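Local structure of acetyltransferase of GNAT family (Staphylococcus aureus subsp. aureus Mu50, 3D8P) at residues A[14-19]-A[63-68]; A[54-59]-A[100-105]; A[114-119]-A[142-147]; A[135-140]-A[153-158]. The protein probably transfers an acetyl group from acetyl-coenzyme A to an amine of an unspecified substrate, as other GNAT-family acetyltransferases do. All coordinates share one frame; numbering follows the deposited sequence.

Contact 1: residues A[14-19]-A[63-68]; sequences KEELIE and QNIVGT
Glu16 reaches from helix 14-28, the first helix of the GNAT fold, to the loop that leads into strand 65-73, and its OE2 receives the backbone N-H of Ile65 at 2.9 Å. The N-H...O angle is 160°, yet the donor stands above the carboxylate, 42° out of its plane. Glu16 spans the gap because CG lies anti to the backbone N (chi1 -169°) and the chain stays extended beyond it. The same OE2 takes a weak bond from Asn64 ND2 at 3.4 Å; the amide and carboxylate planes are steeply inclined, and the two side chains cross at about a right angle. Beside this polar grip lies an apolar one. Ile65 points CD1 at the helix backbone, 3.6 Å from Leu17 CA, and the same methyl is 3.9 Å from Leu17 CB. Leu17, Ile65 and Thr68 also touch Phe55 or Leu57, so the helix and the start of strand 65-73 pack together with strand 54-59. Thr68 directs its hydroxyl to Lys83 O on strand 78-86. Val66 and Gly67 both face Ala58, a classic beta bulge. A water joins in, donating to Glu16 OE2 at 2.6 Å and to Ile65 O at 2.9 Å.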
loop_
_atom_site.group_PDB
_atom_site.type_symbol
_atom_site.label_atom_id
_atom_site.label_comp_id
_atom_site.label_asym_id
_atom_site.label_seq_id
_atom_site.Cartn_x
_atom_site.Cartn_y
_atom_site.Cartn_z
ATOM N N LYS A 14 -8.696 11.499 -6.760
ATOM C CA LYS A 14 -9.562 10.306 -6.783
ATOM C C LYS A 14 -9.546 9.534 -8.098
ATOM O O LYS A 14 -9.231 8.352 -8.120
ATOM C CB LYS A 14 -11.017 10.650 -6.470
ATOM C CG LYS A 14 -11.920 9.413 -6.523
ATOM C CD LYS A 14 -13.324 9.691 -6.028
ATOM C CE LYS A 14 -14.206 8.463 -6.222
ATOM N NZ LYS A 14 -15.591 8.653 -5.671
ATOM N N GLU A 15 -9.898 10.194 -9.185
ATOM C CA GLU A 15 -10.036 9.496 -10.462
ATOM C C GLU A 15 -8.678 9.057 -11.051
ATOM O O GLU A 15 -8.561 7.959 -11.616
ATOM C CB GLU A 15 -10.858 10.342 -11.455
ATOM C CG GLU A 15 -12.339 10.520 -11.035
ATOM C CD GLU A 15 -13.087 9.187 -10.906
ATOM O OE1 GLU A 15 -12.673 8.220 -11.566
ATOM O OE2 GLU A 15 -14.059 9.088 -10.130
ATOM N N GLU A 16 -7.666 9.908 -10.905
ATOM C CA GLU A 16 -6.317 9.570 -11.327
ATOM C C GLU A 16 -5.785 8.345 -10.583
ATOM O O GLU A 16 -5.203 7.451 -11.203
ATOM C CB GLU A 16 -5.350 10.752 -11.143
ATOM C CG GLU A 16 -3.998 10.500 -11.838
ATOM C CD GLU A 16 -2.953 11.569 -11.586
ATOM O OE1 GLU A 16 -3.298 12.673 -11.141
ATOM O OE2 GLU A 16 -1.769 11.304 -11.857
ATOM N N LEU A 17 -6.001 8.312 -9.265
ATOM C CA LEU A 17 -5.552 7.215 -8.417
ATOM C C LEU A 17 -6.164 5.902 -8.843
ATOM O O LEU A 17 -5.474 4.919 -9.031
ATOM C CB LEU A 17 -5.919 7.476 -6.959
ATOM C CG LEU A 17 -5.530 6.366 -5.965
ATOM C CD1 LEU A 17 -4.056 6.164 -6.028
ATOM C CD2 LEU A 17 -5.935 6.675 -4.531
ATOM N N ILE A 18 -7.482 5.896 -8.996
ATOM C CA ILE A 18 -8.199 4.713 -9.461
ATOM C C ILE A 18 -7.722 4.221 -10.846
ATOM O O ILE A 18 -7.459 3.021 -11.007
ATOM C CB ILE A 18 -9.709 4.936 -9.440
ATOM C CG1 ILE A 18 -10.172 5.124 -7.985
ATOM C CG2 ILE A 18 -10.427 3.740 -10.066
ATOM C CD1 ILE A 18 -11.561 5.716 -7.853
ATOM N N GLU A 19 -7.583 5.109 -11.829
ATOM C CA GLU A 19 -7.057 4.704 -13.143
ATOM C C GLU A 19 -5.622 4.175 -13.108
ATOM O O GLU A 19 -5.274 3.269 -13.871
ATOM C CB GLU A 19 -7.114 5.838 -14.144
ATOM C CG GLU A 19 -6.701 5.401 -15.551
ATOM N N GLN A 63 3.165 16.809 -10.898
ATOM C CA GLN A 63 2.295 16.451 -9.775
ATOM C C GLN A 63 1.347 15.261 -10.077
ATOM O O GLN A 63 0.277 15.107 -9.468
ATOM C CB GLN A 63 1.587 17.712 -9.252
ATOM C CG GLN A 63 2.610 18.791 -8.879
ATOM C CD GLN A 63 2.012 19.992 -8.177
ATOM O OE1 GLN A 63 1.273 19.847 -7.204
ATOM N NE2 GLN A 63 2.350 21.205 -8.662
ATOM N N ASN A 64 1.747 14.428 -11.026
ATOM C CA ASN A 64 0.996 13.226 -11.319
ATOM C C ASN A 64 1.496 12.076 -10.483
ATOM O O ASN A 64 2.667 12.020 -10.131
ATOM C CB ASN A 64 1.113 12.867 -12.780
ATOM C CG ASN A 64 0.425 13.873 -13.659
ATOM O OD1 ASN A 64 1.042 14.406 -14.558
ATOM N ND2 ASN A 64 -0.854 14.165 -13.375
ATOM N N ILE A 65 0.596 11.144 -10.217
ATOM C CA ILE A 65 0.878 9.972 -9.412
ATOM C C ILE A 65 1.818 9.042 -10.142
ATOM O O ILE A 65 1.550 8.657 -11.281
ATOM C CB ILE A 65 -0.450 9.177 -9.060
ATOM C CG1 ILE A 65 -1.379 10.045 -8.202
ATOM C CG2 ILE A 65 -0.100 7.845 -8.337
ATOM C CD1 ILE A 65 -2.770 9.492 -7.948
ATOM N N VAL A 66 2.940 8.716 -9.494
ATOM C CA VAL A 66 3.864 7.703 -9.996
ATOM C C VAL A 66 4.003 6.546 -8.972
ATOM O O VAL A 66 4.621 5.535 -9.262
ATOM C CB VAL A 66 5.257 8.295 -10.452
ATOM C CG1 VAL A 66 5.084 9.306 -11.592
ATOM C CG2 VAL A 66 6.045 8.893 -9.293
ATOM N N GLY A 67 3.387 6.693 -7.793
ATOM C CA GLY A 67 3.364 5.671 -6.801
ATOM C C GLY A 67 2.310 5.906 -5.724
ATOM O O GLY A 67 1.865 7.049 -5.478
ATOM N N THR A 68 1.915 4.817 -5.067
ATOM C CA THR A 68 0.895 4.878 -4.033
ATOM C C THR A 68 1.221 3.938 -2.887
ATOM O O THR A 68 1.932 2.933 -3.066
ATOM C CB THR A 68 -0.536 4.491 -4.587
ATOM O OG1 THR A 68 -0.530 3.139 -5.037
ATOM C CG2 THR A 68 -0.977 5.421 -5.747
HETATM O O HOH W 1 -0.889 9.043 -12.826
#

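Contact 2: residues A[54-59]-A[100-105]; sequences QFWLAI and LDKVIM
The indole of Trp56 carries the side chain of Lys102 over one face, while Gln54 OE1 and Val103 CG2 lie at its edge. Lys102 CG sits 3.6 Å above the Trp56 ring plane, over its centre, and Lys102 CE lies 3.6 Å from the six-membered centroid, 14° off the normal, a CH-pi contact. Lys102 NZ stands 4.6 Å from the centroid of the Trp56 six-membered ring and 28° off the normal, an off-centre cation-pi interaction. Lys102 CG is anti to the backbone N (chi1 -176°), which puts it over the indole, and the chain bends at chi2, which places CD. At the edge, Trp56 NE1 donates to Gln54 OE1 at 2.9 Å, almost straight and in both the ring and carbonyl planes, on a lone pair. This bond orients the amide oxygen, and Gln54 OE1 also lies 3.4 Å from Val103 CA. Val103 CG2 approaches Trp56 CD1 at 3.8 Å. Strand 54-59 and helix 95-109 run roughly antiparallel. The helix packs on the sheet as the helix after the fourth strand does in GNAT folds, Val103 also touching Ile69 of strand 65-73 and Trp56 touching Ile6 of strand 5-8.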
loop_
_atom_site.group_PDB
_atom_site.type_symbol
_atom_site.label_atom_id
_atom_site.label_comp_id
_atom_site.label_asym_id
_atom_site.label_seq_id
_atom_site.Cartn_x
_atom_site.Cartn_y
_atom_site.Cartn_z
ATOM N N GLN A 54 -3.326 5.872 6.769
ATOM C CA GLN A 54 -2.499 6.713 5.918
ATOM C C GLN A 54 -2.751 6.412 4.448
ATOM O O GLN A 54 -3.121 5.323 4.076
ATOM C CB GLN A 54 -1.015 6.439 6.177
ATOM C CG GLN A 54 -0.513 6.712 7.593
ATOM C CD GLN A 54 0.858 6.103 7.848
ATOM O OE1 GLN A 54 1.772 6.289 7.071
ATOM N NE2 GLN A 54 0.992 5.357 8.943
ATOM N N PHE A 55 -2.566 7.415 3.609
ATOM C CA PHE A 55 -2.511 7.192 2.177
ATOM C C PHE A 55 -1.629 8.286 1.575
ATOM O O PHE A 55 -1.936 9.491 1.657
ATOM C CB PHE A 55 -3.901 7.095 1.525
ATOM C CG PHE A 55 -3.896 6.256 0.303
ATOM C CD1 PHE A 55 -3.236 6.693 -0.844
ATOM C CD2 PHE A 55 -4.460 4.998 0.300
ATOM C CE1 PHE A 55 -3.185 5.921 -1.975
ATOM C CE2 PHE A 55 -4.418 4.217 -0.832
ATOM C CZ PHE A 55 -3.779 4.674 -1.978
ATOM N N TRP A 56 -0.505 7.841 1.009
ATOM C CA TRP A 56 0.519 8.714 0.452
ATOM C C TRP A 56 0.655 8.488 -1.046
ATOM O O TRP A 56 0.442 7.374 -1.550
ATOM C CB TRP A 56 1.873 8.457 1.122
ATOM C CG TRP A 56 1.866 8.570 2.622
ATOM C CD1 TRP A 56 1.884 7.530 3.522
ATOM C CD2 TRP A 56 1.838 9.775 3.404
ATOM N NE1 TRP A 56 1.862 8.017 4.805
ATOM C CE2 TRP A 56 1.836 9.388 4.766
ATOM C CE3 TRP A 56 1.826 11.142 3.088
ATOM C CZ2 TRP A 56 1.824 10.314 5.806
ATOM C CZ3 TRP A 56 1.806 12.060 4.113
ATOM C CH2 TRP A 56 1.793 11.640 5.465
ATOM N N LEU A 57 0.983 9.563 -1.750
ATOM C CA LEU A 57 1.225 9.513 -3.184
ATOM C C LEU A 57 2.633 9.977 -3.470
ATOM O O LEU A 57 3.077 10.988 -2.934
ATOM C CB LEU A 57 0.269 10.447 -3.934
ATOM C CG LEU A 57 -1.216 10.259 -3.657
ATOM C CD1 LEU A 57 -2.016 11.285 -4.415
ATOM C CD2 LEU A 57 -1.655 8.828 -4.008
ATOM N N ALA A 58 3.326 9.239 -4.326
ATOM C CA ALA A 58 4.588 9.690 -4.887
ATOM C C ALA A 58 4.175 10.379 -6.178
ATOM O O ALA A 58 3.437 9.794 -6.997
ATOM C CB ALA A 58 5.511 8.534 -5.156
ATOM N N ILE A 59 4.617 11.630 -6.342
ATOM C CA ILE A 59 4.243 12.422 -7.482
ATOM C C ILE A 59 5.478 13.000 -8.182
ATOM O O ILE A 59 6.504 13.271 -7.562
ATOM C CB ILE A 59 3.232 13.550 -7.077
ATOM C CG1 ILE A 59 3.872 14.551 -6.103
ATOM C CG2 ILE A 59 1.949 12.945 -6.467
ATOM C CD1 ILE A 59 3.041 15.834 -5.866
ATOM N N LEU A 100 7.464 3.441 1.505
ATOM C CA LEU A 100 7.499 2.619 2.709
ATOM C C LEU A 100 8.088 3.347 3.908
ATOM O O LEU A 100 7.532 3.321 4.997
ATOM C CB LEU A 100 8.292 1.338 2.451
ATOM C CG LEU A 100 8.281 0.246 3.523
ATOM C CD1 LEU A 100 6.849 -0.099 3.910
ATOM C CD2 LEU A 100 9.076 -0.987 3.022
ATOM N N ASP A 101 9.227 3.990 3.698
ATOM C CA ASP A 101 9.877 4.805 4.728
ATOM C C ASP A 101 8.938 5.851 5.336
ATOM O O ASP A 101 8.979 6.102 6.552
ATOM C CB ASP A 101 11.102 5.522 4.125
ATOM C CG ASP A 101 12.302 4.582 3.894
ATOM O OD1 ASP A 101 12.330 3.456 4.448
ATOM O OD2 ASP A 101 13.238 4.997 3.172
ATOM N N LYS A 102 8.105 6.466 4.484
ATOM C CA LYS A 102 7.139 7.467 4.921
ATOM C C LYS A 102 6.119 6.841 5.835
ATOM O O LYS A 102 5.744 7.413 6.851
ATOM C CB LYS A 102 6.437 8.089 3.717
ATOM C CG LYS A 102 5.470 9.229 4.040
ATOM C CD LYS A 102 6.159 10.383 4.714
ATOM C CE LYS A 102 5.267 11.582 4.784
ATOM N NZ LYS A 102 5.880 12.668 5.579
ATOM N N VAL A 103 5.632 5.673 5.431
ATOM C CA VAL A 103 4.718 4.875 6.251
ATOM C C VAL A 103 5.411 4.472 7.579
ATOM O O VAL A 103 4.863 4.709 8.644
ATOM C CB VAL A 103 4.157 3.624 5.456
ATOM C CG1 VAL A 103 3.434 2.634 6.363
ATOM C CG2 VAL A 103 3.206 4.072 4.334
ATOM N N ILE A 104 6.619 3.912 7.526
ATOM C CA ILE A 104 7.297 3.476 8.760
ATOM C C ILE A 104 7.492 4.643 9.736
ATOM O O ILE A 104 7.195 4.529 10.921
ATOM C CB ILE A 104 8.599 2.708 8.448
ATOM C CG1 ILE A 104 8.217 1.327 7.895
ATOM C CG2 ILE A 104 9.486 2.540 9.711
ATOM C CD1 ILE A 104 9.302 0.691 7.144
HETATM N N MSE A 105 7.937 5.784 9.227
HETATM C CA MSE A 105 8.114 6.976 10.062
HETATM C C MSE A 105 6.791 7.428 10.683
HETATM O O MSE A 105 6.744 7.787 11.854
HETATM C CB MSE A 105 8.688 8.102 9.214
HETATM C CG MSE A 105 8.971 9.369 9.953
HETATM SE SE MSE A 105 8.614 10.922 8.801
HETATM C CE MSE A 105 6.639 10.777 8.651
#

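Contact 3: residues A[114-119]-A[142-147]; sequences GIYLGT and DLPSSF. With EDO (1,2-ethanediol), chain G; EDO (1,2-ethanediol), chain F.
Tyr116 meets three residues of the 142-147 loop. Pro144 lies over one face of its ring, CD 3.8 Å from the Tyr116 centroid and 16° off the normal, a CH-pi contact displaced toward the rim near CZ; the two side chains meet tip to tip. Leu143 CD2 comes within 4.0 Å of Tyr116 CD1. Phe147 CG is anti to the backbone N (chi1 177°), carrying the ring toward the strand: Phe147 CD2 packs on Tyr116 CB at 3.7 Å, and Phe147 CZ lies 3.8 Å from Gly118 N, near the ring plane. Leu143 CD2 covers a face of the Phe147 ring. In the next shell, a type I turn from Pro144 to Phe147, closed by Phe147 N to Pro144 O, brings Phe147 round to the strand, and a water links Tyr116 OH to Asp142 O. One 1,2-ethanediol donates to Gly118 O; another lies by Thr119 OG1. The loop, part of a connection from strand 136-138 to 155-160 whose residues 151-152 are not modelled, thereby lies against strand 114-119, itself between strands 78-86 and 155-160.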
loop_
_atom_site.group_PDB
_atom_site.type_symbol
_atom_site.label_atom_id
_atom_site.label_comp_id
_atom_site.label_asym_id
_atom_site.label_seq_id
_atom_site.Cartn_x
_atom_site.Cartn_y
_atom_site.Cartn_z
ATOM N N GLY A 114 3.596 -2.638 14.277
ATOM C CA GLY A 114 3.904 -3.530 13.175
ATOM C C GLY A 114 2.976 -3.358 12.024
ATOM O O GLY A 114 1.948 -2.752 12.182
ATOM N N ILE A 115 3.354 -3.968 10.900
ATOM C CA ILE A 115 2.674 -3.863 9.629
ATOM C C ILE A 115 2.527 -5.239 9.009
ATOM O O ILE A 115 3.531 -5.918 8.722
ATOM C CB ILE A 115 3.490 -2.966 8.614
ATOM C CG1 ILE A 115 3.830 -1.596 9.225
ATOM C CG2 ILE A 115 2.728 -2.819 7.284
ATOM C CD1 ILE A 115 4.680 -0.695 8.340
ATOM N N TYR A 116 1.272 -5.645 8.825
ATOM C CA TYR A 116 0.921 -6.862 8.136
ATOM C C TYR A 116 0.550 -6.507 6.708
ATOM O O TYR A 116 0.164 -5.389 6.430
ATOM C CB TYR A 116 -0.297 -7.533 8.799
ATOM C CG TYR A 116 -0.017 -8.203 10.116
ATOM C CD1 TYR A 116 0.378 -9.529 10.152
ATOM C CD2 TYR A 116 -0.178 -7.539 11.329
ATOM C CE1 TYR A 116 0.629 -10.166 11.336
ATOM C CE2 TYR A 116 0.090 -8.186 12.540
ATOM C CZ TYR A 116 0.476 -9.508 12.521
ATOM O OH TYR A 116 0.741 -10.207 13.667
ATOM N N LEU A 117 0.646 -7.463 5.799
ATOM C CA LEU A 117 0.110 -7.289 4.460
ATOM C C LEU A 117 -0.193 -8.642 3.853
ATOM O O LEU A 117 0.401 -9.649 4.226
ATOM C CB LEU A 117 1.066 -6.483 3.556
ATOM C CG LEU A 117 2.389 -7.070 3.075
ATOM C CD1 LEU A 117 2.221 -7.853 1.798
ATOM C CD2 LEU A 117 3.425 -6.005 2.908
ATOM N N GLY A 118 -1.150 -8.645 2.934
ATOM C CA GLY A 118 -1.437 -9.782 2.077
ATOM C C GLY A 118 -1.224 -9.289 0.649
ATOM O O GLY A 118 -1.478 -8.125 0.343
ATOM N N THR A 119 -0.761 -10.166 -0.227
ATOM C CA THR A 119 -0.556 -9.833 -1.625
ATOM C C THR A 119 -0.779 -11.103 -2.468
ATOM O O THR A 119 -0.949 -12.187 -1.934
ATOM C CB THR A 119 0.829 -9.155 -1.832
ATOM O OG1 THR A 119 0.913 -8.633 -3.159
ATOM C CG2 THR A 119 1.991 -10.107 -1.549
ATOM N N ASP A 142 -1.496 -17.257 11.140
ATOM C CA ASP A 142 -0.767 -16.328 11.990
ATOM C C ASP A 142 -1.362 -14.915 11.985
ATOM O O ASP A 142 -0.943 -14.080 12.787
ATOM C CB ASP A 142 0.676 -16.138 11.484
ATOM C CG ASP A 142 1.543 -17.377 11.590
ATOM O OD1 ASP A 142 1.224 -18.295 12.410
ATOM O OD2 ASP A 142 2.582 -17.384 10.837
ATOM N N LEU A 143 -2.264 -14.613 11.051
ATOM C CA LEU A 143 -2.839 -13.265 10.939
ATOM C C LEU A 143 -3.779 -12.988 12.119
ATOM O O LEU A 143 -4.486 -13.885 12.563
ATOM C CB LEU A 143 -3.615 -13.087 9.624
ATOM C CG LEU A 143 -2.844 -13.201 8.306
ATOM C CD1 LEU A 143 -3.807 -13.376 7.131
ATOM C CD2 LEU A 143 -1.895 -12.058 8.085
ATOM N N PRO A 144 -3.779 -11.754 12.640
ATOM C CA PRO A 144 -4.674 -11.437 13.748
ATOM C C PRO A 144 -6.121 -11.348 13.285
ATOM O O PRO A 144 -6.371 -11.168 12.104
ATOM C CB PRO A 144 -4.161 -10.077 14.212
ATOM C CG PRO A 144 -3.569 -9.486 13.037
ATOM C CD PRO A 144 -2.985 -10.580 12.245
ATOM N N SER A 145 -7.071 -11.470 14.208
ATOM C CA SER A 145 -8.492 -11.456 13.848
ATOM C C SER A 145 -9.014 -10.163 13.180
ATOM O O SER A 145 -9.990 -10.229 12.450
ATOM C CB SER A 145 -9.356 -11.775 15.074
ATOM O OG SER A 145 -9.162 -10.773 16.067
ATOM N N SER A 146 -8.399 -9.008 13.419
ATOM C CA SER A 146 -8.892 -7.769 12.803
ATOM C C SER A 146 -8.262 -7.495 11.465
ATOM O O SER A 146 -8.583 -6.483 10.822
ATOM C CB SER A 146 -8.747 -6.526 13.736
ATOM O OG SER A 146 -7.410 -6.278 14.118
ATOM N N PHE A 147 -7.354 -8.375 11.040
ATOM C CA PHE A 147 -6.787 -8.267 9.732
ATOM C C PHE A 147 -7.845 -8.767 8.738
ATOM O O PHE A 147 -8.290 -9.922 8.846
ATOM C CB PHE A 147 -5.479 -9.053 9.628
ATOM C CG PHE A 147 -4.869 -9.033 8.250
ATOM C CD1 PHE A 147 -5.281 -9.945 7.280
ATOM C CD2 PHE A 147 -3.894 -8.104 7.914
ATOM C CE1 PHE A 147 -4.738 -9.908 5.993
ATOM C CE2 PHE A 147 -3.337 -8.067 6.620
ATOM C CZ PHE A 147 -3.760 -8.963 5.670
HETATM C C1 EDO G . -0.110 -4.931 0.251
HETATM O O1 EDO G . -1.181 -5.432 -0.538
HETATM C C2 EDO G . 0.309 -3.552 -0.215
HETATM O O2 EDO G . -0.053 -3.453 -1.582
HETATM C C1 EDO F . 0.742 -4.756 -5.016
HETATM O O1 EDO F . 0.027 -3.897 -4.111
HETATM C C2 EDO F . 1.966 -5.352 -4.345
HETATM O O2 EDO F . 1.578 -6.277 -3.313
HETATM O O HOH W 2 1.234 -12.825 13.187
#

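Contact 4: residues A[135-140]-A[153-158]; sequences FREIKR and DNRFYY
Backbone bonds join Arg136 and Tyr158 as an antiparallel hydrogen-bonded pair: Arg136 N gives to Tyr158 O at 2.8 Å, and Tyr158 N returns a bond to Arg136 O at 2.9 Å. Glu137 and Tyr157 form the next, non-hydrogen-bonded pair, with Tyr157 CA 3.1 Å from Arg136 O in a CA-H...O contact. Among the charged groups, Arg155 NE binds Glu137 OE2 at 2.8 Å in a salt bridge, and NH2 adds a weak bond to OE1. The planes are 18° apart, yet NE meets OE2 from above the carboxylate plane; bends at chi2 and chi3 (-84° and -64°) fold the arginine back toward the glutamate. Apolar contacts lie on both faces. Glu137 CG lies over one face of the Tyr157 ring, toward its rim. On the face of Ile138, Phe156 and Tyr158, Ile138 CG1 meets Phe156 CB at 3.8 Å and Ile138 CG2 meets Tyr158 CB at 4.0 Å. Phe135 CD2 touches Tyr157 CB, and Arg140 CG packs on Phe156 CE2 at 3.6 Å. A water bridges Glu137 OE2, Ile138 O and Phe156 N. Strand 136-138 closes one edge of the sheet. Pairing with both Glu137 and Asp121 would probably stabilise the positive charge of Arg155.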
loop_
_atom_site.group_PDB
_atom_site.type_symbol
_atom_site.label_atom_id
_atom_site.label_comp_id
_atom_site.label_asym_id
_atom_site.label_seq_id
_atom_site.Cartn_x
_atom_site.Cartn_y
_atom_site.Cartn_z
ATOM N N PHE A 135 10.284 -7.390 5.916
ATOM C CA PHE A 135 9.076 -8.188 6.049
ATOM C C PHE A 135 9.402 -9.671 6.062
ATOM O O PHE A 135 10.162 -10.146 5.233
ATOM C CB PHE A 135 8.079 -7.906 4.910
ATOM C CG PHE A 135 7.368 -6.611 5.040
ATOM C CD1 PHE A 135 7.958 -5.436 4.588
ATOM C CD2 PHE A 135 6.083 -6.563 5.605
ATOM C CE1 PHE A 135 7.294 -4.220 4.733
ATOM C CE2 PHE A 135 5.407 -5.372 5.733
ATOM C CZ PHE A 135 6.014 -4.188 5.307
ATOM N N ARG A 136 8.799 -10.402 6.993
ATOM C CA ARG A 136 8.955 -11.857 7.007
ATOM C C ARG A 136 7.644 -12.443 6.518
ATOM O O ARG A 136 6.603 -11.835 6.703
ATOM C CB ARG A 136 9.331 -12.358 8.409
ATOM C CG ARG A 136 8.225 -12.260 9.460
ATOM C CD ARG A 136 8.784 -12.640 10.825
ATOM N NE ARG A 136 7.741 -12.651 11.850
ATOM C CZ ARG A 136 6.965 -13.691 12.100
ATOM N NH1 ARG A 136 7.117 -14.819 11.429
ATOM N NH2 ARG A 136 6.039 -13.599 13.032
ATOM N N GLU A 137 7.697 -13.594 5.867
ATOM C CA GLU A 137 6.488 -14.288 5.423
ATOM C C GLU A 137 5.878 -15.052 6.557
ATOM O O GLU A 137 6.584 -15.758 7.288
ATOM C CB GLU A 137 6.747 -15.247 4.236
ATOM C CG GLU A 137 5.427 -15.669 3.574
ATOM C CD GLU A 137 5.559 -16.365 2.232
ATOM O OE1 GLU A 137 6.686 -16.604 1.794
ATOM O OE2 GLU A 137 4.506 -16.656 1.602
ATOM N N ILE A 138 4.560 -14.893 6.699
ATOM C CA ILE A 138 3.772 -15.532 7.755
ATOM C C ILE A 138 2.668 -16.400 7.127
ATOM O O ILE A 138 2.411 -16.351 5.930
ATOM C CB ILE A 138 3.178 -14.502 8.777
ATOM C CG1 ILE A 138 2.169 -13.571 8.121
ATOM C CG2 ILE A 138 4.274 -13.612 9.370
ATOM C CD1 ILE A 138 1.419 -12.636 9.060
ATOM N N LYS A 139 2.074 -17.248 7.949
ATOM C CA LYS A 139 1.043 -18.148 7.510
ATOM C C LYS A 139 -0.301 -17.469 7.696
ATOM O O LYS A 139 -0.441 -16.577 8.517
ATOM C CB LYS A 139 1.126 -19.464 8.293
ATOM C CG LYS A 139 2.420 -20.249 8.001
ATOM C CD LYS A 139 2.469 -21.619 8.595
ATOM N N ARG A 140 -1.273 -17.875 6.902
ATOM C CA ARG A 140 -2.642 -17.359 6.989
ATOM C C ARG A 140 -3.177 -17.468 8.444
ATOM O O ARG A 140 -3.796 -16.535 8.936
ATOM C CB ARG A 140 -3.552 -18.147 6.015
ATOM C CG ARG A 140 -4.630 -17.340 5.367
ATOM C CD ARG A 140 -5.443 -18.124 4.286
ATOM N NE ARG A 140 -6.086 -17.133 3.396
ATOM C CZ ARG A 140 -7.287 -16.603 3.583
ATOM N NH1 ARG A 140 -8.060 -16.995 4.593
ATOM N NH2 ARG A 140 -7.742 -15.698 2.732
ATOM N N ASP A 153 -5.763 -12.658 -1.932
ATOM C CA ASP A 153 -4.413 -12.771 -1.379
ATOM C C ASP A 153 -4.043 -14.204 -1.075
ATOM O O ASP A 153 -4.850 -14.989 -0.574
ATOM C CB ASP A 153 -4.298 -12.008 -0.091
ATOM C CG ASP A 153 -4.366 -10.551 -0.292
ATOM O OD1 ASP A 153 -3.989 -10.126 -1.402
ATOM O OD2 ASP A 153 -4.774 -9.829 0.655
ATOM N N ASN A 154 -2.799 -14.526 -1.359
ATOM C CA ASN A 154 -2.280 -15.831 -1.055
ATOM C C ASN A 154 -0.902 -15.803 -0.421
ATOM O O ASN A 154 -0.333 -16.874 -0.146
ATOM C CB ASN A 154 -2.293 -16.698 -2.323
ATOM C CG ASN A 154 -1.794 -15.951 -3.560
ATOM O OD1 ASN A 154 -0.641 -15.541 -3.613
ATOM N ND2 ASN A 154 -2.661 -15.803 -4.568
ATOM N N ARG A 155 -0.326 -14.620 -0.226
ATOM C CA ARG A 155 0.969 -14.527 0.448
ATOM C C ARG A 155 0.849 -13.439 1.496
ATOM O O ARG A 155 0.302 -12.346 1.220
ATOM C CB ARG A 155 2.117 -14.206 -0.532
ATOM C CG ARG A 155 2.266 -15.134 -1.763
ATOM C CD ARG A 155 3.042 -16.388 -1.508
ATOM N NE ARG A 155 4.434 -16.116 -1.153
ATOM C CZ ARG A 155 5.490 -16.152 -1.965
ATOM N NH1 ARG A 155 5.379 -16.419 -3.264
ATOM N NH2 ARG A 155 6.689 -15.908 -1.455
ATOM N N PHE A 156 1.353 -13.724 2.695
ATOM C CA PHE A 156 1.214 -12.816 3.842
ATOM C C PHE A 156 2.551 -12.501 4.458
ATOM O O PHE A 156 3.423 -13.344 4.512
ATOM C CB PHE A 156 0.254 -13.409 4.893
ATOM C CG PHE A 156 -1.085 -13.721 4.330
ATOM C CD1 PHE A 156 -2.030 -12.700 4.164
ATOM C CD2 PHE A 156 -1.370 -14.995 3.890
ATOM C CE1 PHE A 156 -3.264 -12.978 3.578
ATOM C CE2 PHE A 156 -2.575 -15.275 3.269
ATOM C CZ PHE A 156 -3.533 -14.275 3.150
ATOM N N TYR A 157 2.698 -11.279 4.928
ATOM C CA TYR A 157 3.947 -10.813 5.458
ATOM C C TYR A 157 3.734 -9.902 6.665
ATOM O O TYR A 157 2.656 -9.368 6.878
ATOM C CB TYR A 157 4.737 -10.055 4.381
ATOM C CG TYR A 157 5.159 -10.856 3.184
ATOM C CD1 TYR A 157 4.293 -11.041 2.111
ATOM C CD2 TYR A 157 6.425 -11.405 3.096
ATOM C CE1 TYR A 157 4.680 -11.768 0.980
ATOM C CE2 TYR A 157 6.828 -12.122 1.956
ATOM C CZ TYR A 157 5.943 -12.301 0.914
ATOM O OH TYR A 157 6.299 -13.015 -0.200
ATOM N N TYR A 158 4.793 -9.748 7.451
ATOM C CA TYR A 158 4.792 -8.907 8.627
ATOM C C TYR A 158 6.167 -8.252 8.816
ATOM O O TYR A 158 7.213 -8.874 8.644
ATOM C CB TYR A 158 4.390 -9.680 9.903
ATOM C CG TYR A 158 4.497 -8.843 11.173
ATOM C CD1 TYR A 158 3.481 -7.984 11.557
ATOM C CD2 TYR A 158 5.632 -8.924 11.987
ATOM C CE1 TYR A 158 3.601 -7.199 12.726
ATOM C CE2 TYR A 158 5.763 -8.162 13.131
ATOM C CZ TYR A 158 4.736 -7.292 13.498
ATOM O OH TYR A 158 4.857 -6.554 14.654
HETATM O O HOH W 3 2.364 -16.421 3.159
#

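All four contacts reach one mixed sheet. Contacts 1 and 2 share neighbouring strands: Val66 N lies 2.8 Å from Ala58 O, and Leu17 CD2 packs on Phe55 CE1 at 3.8 Å. At the other end, contacts 3 and 4, with centres 8 Å apart, join through Leu117 O and Tyr157 N at 2.9 Å. Helix 95-109 connects the halves, as Val103 CG1 reaches Ile115 CD1 and Leu100 CD2 reaches Phe135 CE1, both at 4.1 Å. Contacts 1 and 3 have centres about 26 Å apart. The 1,2-ethanediols at Gly118 and Thr119 in contact 3, probably from the crystallisation liquor, are also held by Met84 of strand 78-86, consistent with the place where GNAT folds usually open between these strands for acetyl-coenzyme A.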